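Local coordinates for Ala-tRNApro hydrolase ProX (Aeropyrum pernix, PDB 1WDV), which is probably a trans-editing deacylase that hydrolyses mischarged Ala-tRNA(Pro), correcting an error of prolyl-tRNA synthetase, at residues L19-P24 with N129-F134; G36-E41 with L116-V121; L46-N51 with K77-A82; G53-V58 with P104-L109; V59-K64 with D112-S117. All blocks are in the same frame, centred on the assembly; numbering follows the deposited sequence.

Contact 1 (L19-P24 with N129-F134)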
# COMPACT_ATOMS: atom_id res chain seq x y z
N LEU A 19 -5.99 4.67 -12.27
CA LEU A 19 -5.32 5.16 -13.46
C LEU A 19 -4.69 3.94 -14.09
O LEU A 19 -4.14 3.08 -13.40
CB LEU A 19 -4.27 6.20 -13.10
CG LEU A 19 -4.81 7.47 -12.42
CD1 LEU A 19 -3.65 8.41 -12.22
CD2 LEU A 19 -5.93 8.13 -13.25
N ILE A 20 -4.77 3.84 -15.42
CA ILE A 20 -4.24 2.66 -16.10
C ILE A 20 -2.99 2.91 -16.91
O ILE A 20 -2.94 3.83 -17.70
CB ILE A 20 -5.32 2.12 -17.08
CG1 ILE A 20 -6.67 2.01 -16.36
CG2 ILE A 20 -4.87 0.78 -17.65
CD1 ILE A 20 -6.63 1.14 -15.12
N MSE A 21 -1.97 2.08 -16.70
CA MSE A 21 -0.72 2.20 -17.45
C MSE A 21 -0.84 1.23 -18.63
O MSE A 21 -1.20 0.09 -18.45
CB MSE A 21 0.45 1.81 -16.55
CG MSE A 21 0.41 2.52 -15.20
SE MSE A 21 0.63 4.41 -15.43
CE MSE A 21 2.12 4.12 -16.41
N GLN A 22 -0.55 1.68 -19.84
CA GLN A 22 -0.69 0.81 -21.00
C GLN A 22 0.11 -0.49 -20.83
O GLN A 22 -0.35 -1.58 -21.17
CB GLN A 22 -0.27 1.57 -22.26
CG GLN A 22 -0.72 0.87 -23.52
CD GLN A 22 0.36 -0.04 -24.05
OE1 GLN A 22 1.51 0.38 -24.17
NE2 GLN A 22 -0.01 -1.30 -24.38
N LYS A 23 1.33 -0.35 -20.31
CA LYS A 23 2.17 -1.49 -20.01
C LYS A 23 2.46 -1.36 -18.52
O LYS A 23 2.70 -0.27 -18.02
CB LYS A 23 3.48 -1.42 -20.81
CG LYS A 23 3.25 -1.70 -22.29
CD LYS A 23 4.50 -1.52 -23.11
CE LYS A 23 4.21 -1.78 -24.58
NZ LYS A 23 5.49 -1.77 -25.36
N PRO A 24 2.43 -2.47 -17.79
CA PRO A 24 2.71 -2.31 -16.36
C PRO A 24 4.12 -1.76 -16.09
O PRO A 24 5.08 -2.09 -16.79
CB PRO A 24 2.50 -3.72 -15.79
CG PRO A 24 2.74 -4.63 -16.98
CD PRO A 24 2.16 -3.87 -18.15
N ASN A 129 -1.23 -3.29 -13.91
CA ASN A 129 -1.27 -2.07 -14.73
C ASN A 129 -2.17 -0.96 -14.19
O ASN A 129 -2.45 0.01 -14.90
CB ASN A 129 -1.72 -2.43 -16.15
CG ASN A 129 -3.18 -2.81 -16.22
OD1 ASN A 129 -3.81 -3.16 -15.22
ND2 ASN A 129 -3.75 -2.76 -17.43
N ALA A 130 -2.62 -1.07 -12.94
CA ALA A 130 -3.51 -0.04 -12.44
C ALA A 130 -2.96 0.57 -11.18
O ALA A 130 -2.45 -0.13 -10.30
CB ALA A 130 -4.92 -0.64 -12.14
N LEU A 131 -3.02 1.90 -11.12
CA LEU A 131 -2.59 2.63 -9.95
C LEU A 131 -3.80 3.30 -9.30
O LEU A 131 -4.68 3.83 -9.98
CB LEU A 131 -1.56 3.70 -10.35
CG LEU A 131 -0.26 3.09 -10.89
CD1 LEU A 131 0.43 4.12 -11.78
CD2 LEU A 131 0.65 2.68 -9.74
N LEU A 132 -3.85 3.27 -7.97
CA LEU A 132 -4.96 3.90 -7.25
C LEU A 132 -4.55 5.30 -6.81
O LEU A 132 -3.61 5.45 -6.03
CB LEU A 132 -5.32 3.09 -6.00
CG LEU A 132 -6.34 3.71 -5.03
CD1 LEU A 132 -7.70 3.79 -5.72
CD2 LEU A 132 -6.43 2.84 -3.77
N GLU A 133 -5.25 6.31 -7.32
CA GLU A 133 -4.96 7.69 -6.94
C GLU A 133 -5.83 7.95 -5.71
O GLU A 133 -7.08 7.88 -5.81
CB GLU A 133 -5.37 8.63 -8.06
CG GLU A 133 -5.25 10.10 -7.72
CD GLU A 133 -5.92 10.93 -8.81
OE1 GLU A 133 -5.28 11.18 -9.85
OE2 GLU A 133 -7.11 11.27 -8.66
N PHE A 134 -5.19 8.21 -4.58
CA PHE A 134 -5.94 8.43 -3.33
C PHE A 134 -5.28 9.41 -2.35
O PHE A 134 -4.14 9.79 -2.50
CB PHE A 134 -6.17 7.08 -2.62
CG PHE A 134 -4.93 6.49 -1.96
CD1 PHE A 134 -4.69 6.69 -0.59
CD2 PHE A 134 -4.03 5.70 -2.68
CE1 PHE A 134 -3.57 6.13 0.03
CE2 PHE A 134 -2.91 5.13 -2.08
CZ PHE A 134 -2.67 5.34 -0.71
O HOH W 1 -2.96 -1.82 -20.01
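The last residues of strand 17-20 run antiparallel to the start of strand 130-134, with Leu19 and Leu131 as a hydrogen-bonded pair and Ile20 opposite Ala130 as a non-hydrogen-bonded one. Leu19 N to Leu131 O measures 2.8 Å, as does Leu131 N to Leu19 O; both donors lie in the carbonyl plane and both bonds are nearly straight, at 172° and 171°. Met21 N to Asn129 O, again 2.8 Å, carries the ladder one residue beyond the strand before the chain turns off at Gln22. On the face bearing Leu19 and Leu131, the selenomethionine Met21, its chain bent at chi2 and chi3, crosses Leu131 obliquely and brings SE to 3.7 Å from Leu131 CD1. Helix 28-35 packs on this face, Leu35 touching both leucines and Leu34 touching Met21. The pairing makes 17-20 an outermost strand of a three-stranded antiparallel sheet, in which 130-134 is the middle strand and 121-124 the other border. On the face of Ile20 and Ala130, Ile20 CD1 rests 3.9 Å from Ala130 CB. Ile20 CG2, anti to the backbone N, lies alongside the Asn129 side chain, 3.7 Å from ND2. Asn129 ND2 donates to a water at 2.9 Å, which donates to Gln22 O at 2.9 Å. Leu19 CD1 also approaches the Glu133 carboxylate, whose OE1 forms a salt bridge with Arg17.

Contact 2 (G36-E41 with L116-V121); sequences GVSESE and LSRKKV
The two backbones come nearest at Glu41, the last residue of the 3-10 turn 39-41, and Val121, their CA atoms 4.7 Å apart. Segment 36-41 leaves helix 28-35 through a Schellman motif at Gly36 and leads to strand 43-50. Arg118 comes from the loop between strands 108-112 and 121-124, so the contact joins these two connections. Its CG is anti to the backbone N (chi1 -170°) and the chain then bends at chi2 and chi3, which lays the guanidinium over Glu41. Glu41 CG sits above one face of that group, 3.3 Å from Arg118 NE. The carboxylate follows it over the same face, the two planes stacked only 17° apart. Hence the salt bridge between Glu41 OE1 and Arg118 NH1 is long, 3.9 Å, and no N-H points at the oxygen. At the guanidinium edge, Arg118 NH2 gives a weak bond of 2.8 Å to Ser40 OG, bent to 126°, while NE donates in plane to a water 2.7 Å away that also bonds to Ser40 O. Glu41 OE2 is gripped from its own segment, by Ser38 N at 2.9 Å from above the carboxylate plane and by Ser38 OG at 2.7 Å on the anti lone pair. A second water links OE1 to Lys120 O. Held by Ser38, the carboxylate meets Arg118 through stacking and charge, and the nearby positive charge would probably favour its ionised form.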
# COMPACT_ATOMS: atom_id res chain seq x y z
N GLY A 36 4.32 11.92 -13.87
CA GLY A 36 4.84 13.27 -13.69
C GLY A 36 4.99 13.70 -12.25
O GLY A 36 4.92 14.90 -11.94
N VAL A 37 5.19 12.73 -11.36
CA VAL A 37 5.33 13.03 -9.95
C VAL A 37 6.66 12.53 -9.45
O VAL A 37 7.52 12.20 -10.24
CB VAL A 37 4.16 12.42 -9.15
CG1 VAL A 37 2.85 13.05 -9.65
CG2 VAL A 37 4.10 10.88 -9.32
N SER A 38 6.83 12.50 -8.13
CA SER A 38 8.10 12.02 -7.55
C SER A 38 7.92 10.62 -7.04
O SER A 38 6.79 10.16 -6.90
CB SER A 38 8.52 12.90 -6.38
OG SER A 38 7.63 12.73 -5.30
N GLU A 39 9.02 9.95 -6.75
CA GLU A 39 8.91 8.59 -6.24
C GLU A 39 8.20 8.55 -4.90
O GLU A 39 7.53 7.56 -4.58
CB GLU A 39 10.29 7.96 -6.06
CG GLU A 39 10.89 7.52 -7.38
CD GLU A 39 12.10 6.63 -7.19
OE1 GLU A 39 12.28 6.10 -6.07
OE2 GLU A 39 12.87 6.46 -8.15
N SER A 40 8.33 9.62 -4.11
CA SER A 40 7.69 9.66 -2.81
C SER A 40 6.16 9.67 -2.94
O SER A 40 5.46 9.40 -1.97
CB SER A 40 8.16 10.86 -1.98
OG SER A 40 7.64 12.09 -2.48
N GLU A 41 5.67 10.00 -4.12
CA GLU A 41 4.22 10.00 -4.37
C GLU A 41 3.69 8.68 -4.92
O GLU A 41 2.48 8.54 -5.12
CB GLU A 41 3.84 11.13 -5.31
CG GLU A 41 4.05 12.46 -4.62
CD GLU A 41 4.18 13.61 -5.59
OE1 GLU A 41 3.18 14.31 -5.85
OE2 GLU A 41 5.30 13.83 -6.10
N LEU A 116 1.24 11.65 5.26
CA LEU A 116 0.04 12.39 5.60
C LEU A 116 -0.13 13.82 5.08
O LEU A 116 -1.27 14.26 4.84
CB LEU A 116 -0.17 12.32 7.11
CG LEU A 116 -0.56 10.89 7.54
CD1 LEU A 116 -0.64 10.85 9.05
CD2 LEU A 116 -1.91 10.52 6.91
N SER A 117 0.98 14.53 4.88
CA SER A 117 0.88 15.89 4.36
C SER A 117 0.65 15.91 2.85
O SER A 117 0.31 16.94 2.28
CB SER A 117 2.15 16.68 4.66
OG SER A 117 3.25 16.08 4.02
N ARG A 118 0.82 14.76 2.19
CA ARG A 118 0.62 14.71 0.74
C ARG A 118 -0.87 14.53 0.42
O ARG A 118 -1.51 13.60 0.92
CB ARG A 118 1.44 13.57 0.12
CG ARG A 118 1.48 13.62 -1.42
CD ARG A 118 2.47 14.66 -1.94
NE ARG A 118 3.85 14.19 -1.80
CZ ARG A 118 4.89 14.91 -2.21
NH1 ARG A 118 4.69 16.11 -2.74
NH2 ARG A 118 6.12 14.41 -2.13
N LYS A 119 -1.43 15.42 -0.40
CA LYS A 119 -2.85 15.30 -0.69
C LYS A 119 -3.19 14.14 -1.60
O LYS A 119 -4.26 13.55 -1.47
CB LYS A 119 -3.38 16.60 -1.30
CG LYS A 119 -3.21 17.77 -0.34
CD LYS A 119 -4.26 18.86 -0.54
CE LYS A 119 -4.38 19.72 0.72
NZ LYS A 119 -5.47 20.72 0.61
N LYS A 120 -2.28 13.82 -2.51
CA LYS A 120 -2.54 12.76 -3.48
C LYS A 120 -1.33 11.87 -3.68
O LYS A 120 -0.19 12.34 -3.84
CB LYS A 120 -2.95 13.41 -4.80
CG LYS A 120 -3.19 12.47 -5.96
CD LYS A 120 -3.76 13.27 -7.15
CE LYS A 120 -5.07 13.98 -6.74
NZ LYS A 120 -5.66 14.84 -7.84
N VAL A 121 -1.56 10.56 -3.63
CA VAL A 121 -0.48 9.59 -3.87
C VAL A 121 -1.05 8.52 -4.78
O VAL A 121 -2.27 8.49 -5.03
CB VAL A 121 0.09 8.95 -2.58
CG1 VAL A 121 0.74 10.05 -1.70
CG2 VAL A 121 -1.00 8.23 -1.80
O HOH W 2 4.56 11.82 -0.76
O HOH W 3 0.55 14.12 -5.58

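Contact 3 (L46-N51 with K77-A82); sequences LIVLDN and KPVRLA
Leu49 and Arg80 lie side by side and point the same way, so that Leu49 CD1 sits against one face of the guanidinium, 3.7 Å from Arg80 NH1. Arg80 starts with CG in the crowded position between N and the carbonyl carbon, then runs extended to NE; its NH1 donates to Leu81 O at 3.0 Å and makes a salt bridge to Glu86 of helix 84-91. An alanine in place of Arg80 would remove these bonds and the guanidinium against Leu49 CD1, and would probably weaken the hold of this edge strand on helix 84-91. Leu49 also turns inward, CG to 3.8 Å from Ala82 CB, on the face packed by helix 84-91. Residues 46-50 of strand 43-50 run antiparallel to strand 79-81, the two short segments 148° apart, and Leu49 N to Arg80 O is 2.8 Å and nearly straight at 172°. The return bond, Arg80 N to Leu49 O, is bent to 147°, whereas Ala82 N reaches Ile47 O at 2.9 Å from above the carbonyl plane. Strand 79-81 thereby becomes an outermost strand of the five-stranded mixed sheet. On the face packed by helix 68-75, Val48 and Val79 cross obliquely, Val48 CG1 3.8 Å from Val79 CB. The Asn51 amide crosses the Pro78 ring obliquely, with OD1 3.5 Å from Pro78 CD. Asp50 OD2 lies 4.5 Å from Lys77 NZ, beyond a salt bridge; a water bridges them, weakly on the lysine side, and the carboxylate is also held by Gly54 N and Ala52 N on OD1 and by Tyr56 OH on OD2.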
# COMPACT_ATOMS: atom_id res chain seq x y z
N LEU A 46 3.32 -2.86 1.32
CA LEU A 46 4.18 -4.00 1.61
C LEU A 46 3.53 -4.94 2.59
O LEU A 46 3.06 -4.52 3.64
CB LEU A 46 5.49 -3.52 2.24
CG LEU A 46 6.27 -2.51 1.40
CD1 LEU A 46 7.51 -2.03 2.20
CD2 LEU A 46 6.67 -3.15 0.07
N ILE A 47 3.51 -6.24 2.28
CA ILE A 47 2.92 -7.17 3.23
C ILE A 47 4.00 -7.64 4.21
O ILE A 47 5.10 -8.09 3.81
CB ILE A 47 2.29 -8.38 2.50
CG1 ILE A 47 1.24 -7.88 1.50
CG2 ILE A 47 1.67 -9.35 3.49
CD1 ILE A 47 0.06 -7.09 2.12
N VAL A 48 3.69 -7.53 5.50
CA VAL A 48 4.62 -7.91 6.55
C VAL A 48 3.97 -8.99 7.41
O VAL A 48 2.77 -8.93 7.69
CB VAL A 48 4.96 -6.66 7.40
CG1 VAL A 48 5.85 -7.02 8.59
CG2 VAL A 48 5.69 -5.65 6.50
N LEU A 49 4.77 -9.98 7.83
CA LEU A 49 4.25 -11.09 8.62
C LEU A 49 4.90 -11.18 9.98
O LEU A 49 6.12 -11.03 10.08
CB LEU A 49 4.54 -12.40 7.90
CG LEU A 49 4.13 -12.45 6.43
CD1 LEU A 49 4.59 -13.79 5.84
CD2 LEU A 49 2.62 -12.31 6.30
N ASP A 50 4.13 -11.42 11.04
CA ASP A 50 4.78 -11.62 12.32
C ASP A 50 4.89 -13.14 12.52
O ASP A 50 4.46 -13.92 11.67
CB ASP A 50 4.05 -10.91 13.49
CG ASP A 50 2.64 -11.44 13.77
OD1 ASP A 50 2.38 -12.65 13.62
OD2 ASP A 50 1.77 -10.61 14.19
N ASN A 51 5.51 -13.58 13.61
CA ASN A 51 5.66 -15.02 13.81
C ASN A 51 4.49 -15.75 14.48
O ASN A 51 4.66 -16.88 14.95
CB ASN A 51 6.96 -15.29 14.56
CG ASN A 51 6.92 -14.80 16.00
OD1 ASN A 51 6.01 -14.08 16.41
ND2 ASN A 51 7.92 -15.21 16.77
N LYS A 77 6.08 -8.24 18.12
CA LYS A 77 6.52 -9.60 17.83
C LYS A 77 7.52 -9.56 16.68
O LYS A 77 7.54 -8.60 15.93
CB LYS A 77 5.33 -10.46 17.35
CG LYS A 77 4.29 -10.77 18.40
CD LYS A 77 3.12 -11.48 17.79
CE LYS A 77 2.09 -11.81 18.88
NZ LYS A 77 0.77 -12.11 18.27
N PRO A 78 8.35 -10.61 16.54
CA PRO A 78 9.33 -10.65 15.45
C PRO A 78 8.57 -10.57 14.12
O PRO A 78 7.51 -11.20 13.97
CB PRO A 78 9.99 -12.02 15.64
CG PRO A 78 9.87 -12.26 17.13
CD PRO A 78 8.45 -11.80 17.40
N VAL A 79 9.10 -9.83 13.16
CA VAL A 79 8.43 -9.72 11.85
C VAL A 79 9.38 -9.88 10.68
O VAL A 79 10.61 -9.84 10.84
CB VAL A 79 7.73 -8.35 11.65
CG1 VAL A 79 6.62 -8.18 12.67
CG2 VAL A 79 8.74 -7.21 11.75
N ARG A 80 8.81 -10.06 9.50
CA ARG A 80 9.61 -10.16 8.29
C ARG A 80 8.73 -9.77 7.13
O ARG A 80 7.52 -9.68 7.27
CB ARG A 80 10.14 -11.59 8.05
CG ARG A 80 9.07 -12.63 7.66
CD ARG A 80 9.76 -13.92 7.23
NE ARG A 80 8.85 -15.05 7.05
CZ ARG A 80 8.10 -15.27 5.97
NH1 ARG A 80 8.14 -14.44 4.94
NH2 ARG A 80 7.32 -16.36 5.90
N LEU A 81 9.35 -9.53 5.98
CA LEU A 81 8.60 -9.21 4.77
C LEU A 81 8.05 -10.51 4.24
O LEU A 81 8.75 -11.54 4.29
CB LEU A 81 9.51 -8.65 3.68
CG LEU A 81 10.00 -7.24 3.94
CD1 LEU A 81 11.18 -6.95 3.00
CD2 LEU A 81 8.84 -6.26 3.73
N ALA A 82 6.81 -10.48 3.77
CA ALA A 82 6.21 -11.64 3.11
C ALA A 82 6.97 -11.76 1.79
O ALA A 82 7.32 -10.74 1.16
CB ALA A 82 4.75 -11.38 2.79
O HOH W 4 6.34 -8.05 1.21
O HOH W 5 8.25 -13.08 11.57
O HOH W 6 -0.71 -11.26 15.33

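Contact 4 (G53-V58 with P104-L109); sequences GGVYAV and PPNIVL
Gly53 opens the contact through water: one molecule donates to Gly53 O at 2.8 Å and accepts from Asn106 ND2 at 3.0 Å. Val55 N donates to a second water, which donates to Asn106 O, and Val55 O accepts from Val108 N at 2.9 Å in the carbonyl plane, with an angle of 170°. The Val55 side chain points toward the other segment, CG1 anti to the backbone N and 3.7 Å from Ile107 CG1, the two side chains crossing obliquely. Tyr56 runs beside Val108 and points the same way, with ring atom CD2 3.7 Å from Val108 CB. Ala57 N then bonds to Val108 O at 2.8 Å, from 34° above the carbonyl plane, so Val108 bonds to the residues flanking Tyr56, which pairs strands 55-61 and 108-112 in parallel within the five-stranded mixed sheet. Ala57 CB meets Ile107 CG2 at 3.7 Å and, more loosely, Leu109 CD1 at 4.1 Å. Ile107 closes a type I turn begun at Pro104, and its branches divide the work, CG1 against Val55 and CG2 against Ala57. A glycine in place of Ile107 would take away both branches and would probably loosen the packing on Val55 and Ala57 where the parallel pairing starts. Water and the Asn106 amide thus serve the loop end near Gly53, while two backbone bonds fix the register and apolar groups of Val55, Ala57 and Ile107 pack together.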
# COMPACT_ATOMS: atom_id res chain seq x y z
N GLY A 53 1.10 -15.68 12.91
CA GLY A 53 -0.02 -15.62 12.00
C GLY A 53 -0.55 -14.23 11.66
O GLY A 53 -1.50 -14.11 10.89
N GLY A 54 0.07 -13.19 12.20
CA GLY A 54 -0.39 -11.84 11.92
C GLY A 54 0.08 -11.33 10.56
O GLY A 54 1.20 -11.62 10.12
N VAL A 55 -0.79 -10.57 9.89
CA VAL A 55 -0.44 -10.06 8.58
C VAL A 55 -0.75 -8.58 8.54
O VAL A 55 -1.84 -8.16 8.93
CB VAL A 55 -1.24 -10.77 7.47
CG1 VAL A 55 -0.78 -10.26 6.10
CG2 VAL A 55 -1.03 -12.31 7.59
N TYR A 56 0.21 -7.81 8.06
CA TYR A 56 0.06 -6.37 7.96
C TYR A 56 0.30 -5.88 6.52
O TYR A 56 1.05 -6.51 5.77
CB TYR A 56 1.08 -5.68 8.85
CG TYR A 56 1.08 -6.12 10.29
CD1 TYR A 56 1.72 -7.31 10.66
CD2 TYR A 56 0.44 -5.37 11.27
CE1 TYR A 56 1.74 -7.74 11.98
CE2 TYR A 56 0.45 -5.81 12.62
CZ TYR A 56 1.11 -7.00 12.94
OH TYR A 56 1.13 -7.47 14.24
N ALA A 57 -0.36 -4.79 6.16
CA ALA A 57 -0.17 -4.14 4.85
C ALA A 57 0.37 -2.78 5.30
O ALA A 57 -0.30 -2.04 6.00
CB ALA A 57 -1.49 -3.98 4.11
N VAL A 58 1.59 -2.47 4.87
CA VAL A 58 2.27 -1.26 5.31
C VAL A 58 2.53 -0.36 4.11
O VAL A 58 3.28 -0.72 3.20
CB VAL A 58 3.62 -1.66 6.00
CG1 VAL A 58 4.29 -0.42 6.65
CG2 VAL A 58 3.34 -2.76 7.06
N PRO A 104 -8.11 -8.92 2.40
CA PRO A 104 -8.84 -9.80 3.34
C PRO A 104 -8.86 -9.06 4.69
O PRO A 104 -7.88 -8.41 5.09
CB PRO A 104 -8.01 -11.08 3.33
CG PRO A 104 -7.59 -11.16 1.86
CD PRO A 104 -7.15 -9.70 1.59
N PRO A 105 -9.97 -9.15 5.43
CA PRO A 105 -10.11 -8.46 6.71
C PRO A 105 -9.18 -8.77 7.86
O PRO A 105 -9.19 -8.04 8.86
CB PRO A 105 -11.59 -8.66 7.05
CG PRO A 105 -11.85 -10.03 6.48
CD PRO A 105 -11.14 -10.00 5.14
N ASN A 106 -8.35 -9.80 7.74
CA ASN A 106 -7.41 -10.10 8.81
C ASN A 106 -6.17 -9.23 8.71
O ASN A 106 -5.44 -9.07 9.68
CB ASN A 106 -6.98 -11.56 8.76
CG ASN A 106 -6.26 -11.92 7.47
OD1 ASN A 106 -6.80 -11.70 6.38
ND2 ASN A 106 -5.03 -12.45 7.57
N ILE A 107 -5.94 -8.66 7.52
CA ILE A 107 -4.75 -7.85 7.33
C ILE A 107 -4.89 -6.47 7.96
O ILE A 107 -5.84 -5.75 7.70
CB ILE A 107 -4.41 -7.77 5.83
CG1 ILE A 107 -4.23 -9.20 5.30
CG2 ILE A 107 -3.15 -6.88 5.63
CD1 ILE A 107 -3.74 -9.30 3.86
N VAL A 108 -3.92 -6.14 8.80
CA VAL A 108 -3.90 -4.88 9.51
C VAL A 108 -3.17 -3.82 8.71
O VAL A 108 -2.01 -4.02 8.34
CB VAL A 108 -3.20 -5.08 10.84
CG1 VAL A 108 -3.06 -3.75 11.57
CG2 VAL A 108 -3.98 -6.11 11.66
N LEU A 109 -3.84 -2.69 8.47
CA LEU A 109 -3.22 -1.62 7.68
C LEU A 109 -2.42 -0.61 8.52
O LEU A 109 -2.89 -0.16 9.58
CB LEU A 109 -4.32 -0.87 6.91
CG LEU A 109 -3.91 0.29 5.99
CD1 LEU A 109 -3.09 -0.29 4.84
CD2 LEU A 109 -5.15 1.00 5.45
O HOH W 7 -3.94 -12.87 10.34
O HOH W 8 -3.26 -10.11 11.22

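Contact 5 (V59-K64 with D112-S117)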
# COMPACT_ATOMS: atom_id res chain seq x y z
N VAL A 59 1.92 0.82 4.12
CA VAL A 59 2.04 1.76 3.02
C VAL A 59 3.14 2.78 3.28
O VAL A 59 3.07 3.55 4.25
CB VAL A 59 0.71 2.52 2.79
CG1 VAL A 59 0.82 3.41 1.59
CG2 VAL A 59 -0.43 1.49 2.58
N ILE A 60 4.15 2.77 2.41
CA ILE A 60 5.29 3.67 2.55
C ILE A 60 5.62 4.39 1.24
O ILE A 60 5.18 3.97 0.16
CB ILE A 60 6.58 2.93 3.05
CG1 ILE A 60 7.11 1.99 1.97
CG2 ILE A 60 6.26 2.11 4.34
CD1 ILE A 60 8.52 1.41 2.31
N PRO A 61 6.37 5.50 1.33
CA PRO A 61 6.78 6.28 0.15
C PRO A 61 7.63 5.41 -0.76
O PRO A 61 8.39 4.57 -0.30
CB PRO A 61 7.60 7.42 0.74
CG PRO A 61 7.12 7.52 2.14
CD PRO A 61 6.88 6.11 2.57
N GLY A 62 7.54 5.65 -2.06
CA GLY A 62 8.25 4.84 -3.03
C GLY A 62 9.76 4.94 -2.99
O GLY A 62 10.44 4.00 -3.48
N ASP A 63 10.27 6.05 -2.46
CA ASP A 63 11.71 6.25 -2.36
C ASP A 63 12.28 5.79 -1.02
O ASP A 63 13.41 6.12 -0.69
CB ASP A 63 12.09 7.72 -2.65
CG ASP A 63 11.40 8.73 -1.73
OD1 ASP A 63 10.50 8.34 -0.97
OD2 ASP A 63 11.77 9.93 -1.79
N LYS A 64 11.51 5.01 -0.25
CA LYS A 64 12.02 4.50 1.03
C LYS A 64 11.85 2.99 1.06
O LYS A 64 11.27 2.40 0.15
CB LYS A 64 11.26 5.09 2.22
CG LYS A 64 11.16 6.61 2.23
CD LYS A 64 12.46 7.27 2.66
CE LYS A 64 12.22 8.76 2.95
NZ LYS A 64 13.52 9.45 3.18
N ASP A 112 2.62 5.01 6.78
CA ASP A 112 3.73 5.83 7.26
C ASP A 112 3.31 7.29 7.36
O ASP A 112 2.78 7.85 6.40
CB ASP A 112 4.96 5.72 6.38
CG ASP A 112 6.17 6.32 7.07
OD1 ASP A 112 6.28 7.57 7.16
OD2 ASP A 112 7.00 5.56 7.57
N ARG A 113 3.58 7.93 8.50
CA ARG A 113 3.11 9.30 8.68
C ARG A 113 3.72 10.32 7.73
O ARG A 113 3.13 11.37 7.52
CB ARG A 113 3.29 9.77 10.14
CG ARG A 113 4.47 10.67 10.40
CD ARG A 113 4.66 11.02 11.86
NE ARG A 113 4.77 9.86 12.73
CZ ARG A 113 3.79 9.42 13.51
NH1 ARG A 113 2.60 10.03 13.55
NH2 ARG A 113 4.00 8.35 14.28
N ILE A 114 4.88 10.01 7.14
CA ILE A 114 5.47 10.97 6.20
C ILE A 114 4.53 11.20 5.01
O ILE A 114 4.62 12.23 4.33
CB ILE A 114 6.89 10.50 5.73
CG1 ILE A 114 7.60 11.63 5.00
CG2 ILE A 114 6.78 9.33 4.80
CD1 ILE A 114 9.08 11.38 4.82
N LEU A 115 3.60 10.28 4.78
CA LEU A 115 2.68 10.45 3.67
C LEU A 115 1.48 11.34 3.99
O LEU A 115 0.79 11.78 3.08
CB LEU A 115 2.13 9.09 3.22
CG LEU A 115 3.17 8.10 2.67
CD1 LEU A 115 2.48 6.75 2.48
CD2 LEU A 115 3.75 8.63 1.35
N LEU A 116 1.24 11.65 5.26
CA LEU A 116 0.04 12.39 5.60
C LEU A 116 -0.13 13.82 5.08
O LEU A 116 -1.27 14.26 4.84
CB LEU A 116 -0.17 12.32 7.11
CG LEU A 116 -0.56 10.89 7.54
CD1 LEU A 116 -0.64 10.85 9.05
CD2 LEU A 116 -1.91 10.52 6.91
N SER A 117 0.98 14.53 4.88
CA SER A 117 0.88 15.89 4.36
C SER A 117 0.65 15.91 2.85
O SER A 117 0.31 16.94 2.28
CB SER A 117 2.15 16.68 4.66
OG SER A 117 3.25 16.08 4.02
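Pro61 and Leu115 bury the most surface here, and they meet directly: Pro61 CG lies 3.6 Å from Leu115 CD2, the ring and the leucine crossing obliquely. The same ring carbon is pressed by Ile114, whose CG2, in the crowded position between N and the carbonyl carbon, comes within 3.2 Å of Pro61 CG. That is tighter than usual carbon contact, so the proline ring is closely wedged against Ile114 and Leu115, two residues of the 3-10 turn. The second branch of Leu115 serves a different partner. Its CD1 reaches back along the strand to Val59, crossing that side chain at about a right angle with 3.8 Å to Val59 CG1. Leu115 CG is anti to the carbonyl carbon (chi1 -63°) and chi2 is extended, which lets the two methyls straddle this corner, one toward Val59 and one toward Pro61. Val43 of the neighbouring strand touches both Val59 and Leu115.

The backbone supplies one bond, Asp112 N to Val59 O at 3.0 Å, almost along the C=O axis. Asp112 then folds its own segment: CG is anti to the backbone N, and OD1 accepts from Ile114 N at 2.8 Å on its anti lone pair, while Leu115 N reaches Asp112 O at 3.0 Å. Its other oxygen, OD2, is bonded to Val150 N and Ser151 OG near the C terminus. Together these features describe the C-terminal end of the parallel pair 55-61 and 108-112 within the mixed sheet, where an Asx turn at Asp112 leads the second strand into the 3-10 segment that begins at Arg113.

Overall arrangement
From the N terminus, contact 1 closes the longest loop, joining the early strand 17-20 to strand 130-134; the other four contacts all fall within it. Contact 2 closes the next, from the loop after helix 28-35 to the loop before strand 121-124, and encloses contacts 3 and 4. Contacts 3, 4 and 5 cross one another in sequence, tying strands 43-50, 55-61, 79-81 and 108-112 into the mixed sheet. Contact 5 ends on Leu116 and Ser117, shared with contact 2; the centres of contacts 2 and 5 lie about 8 Å apart. Contact 2, whose loops lead from strand 108-112 to 121-124 and into strand 43-50, touches contact 1 through Phe134 O and Val121 N.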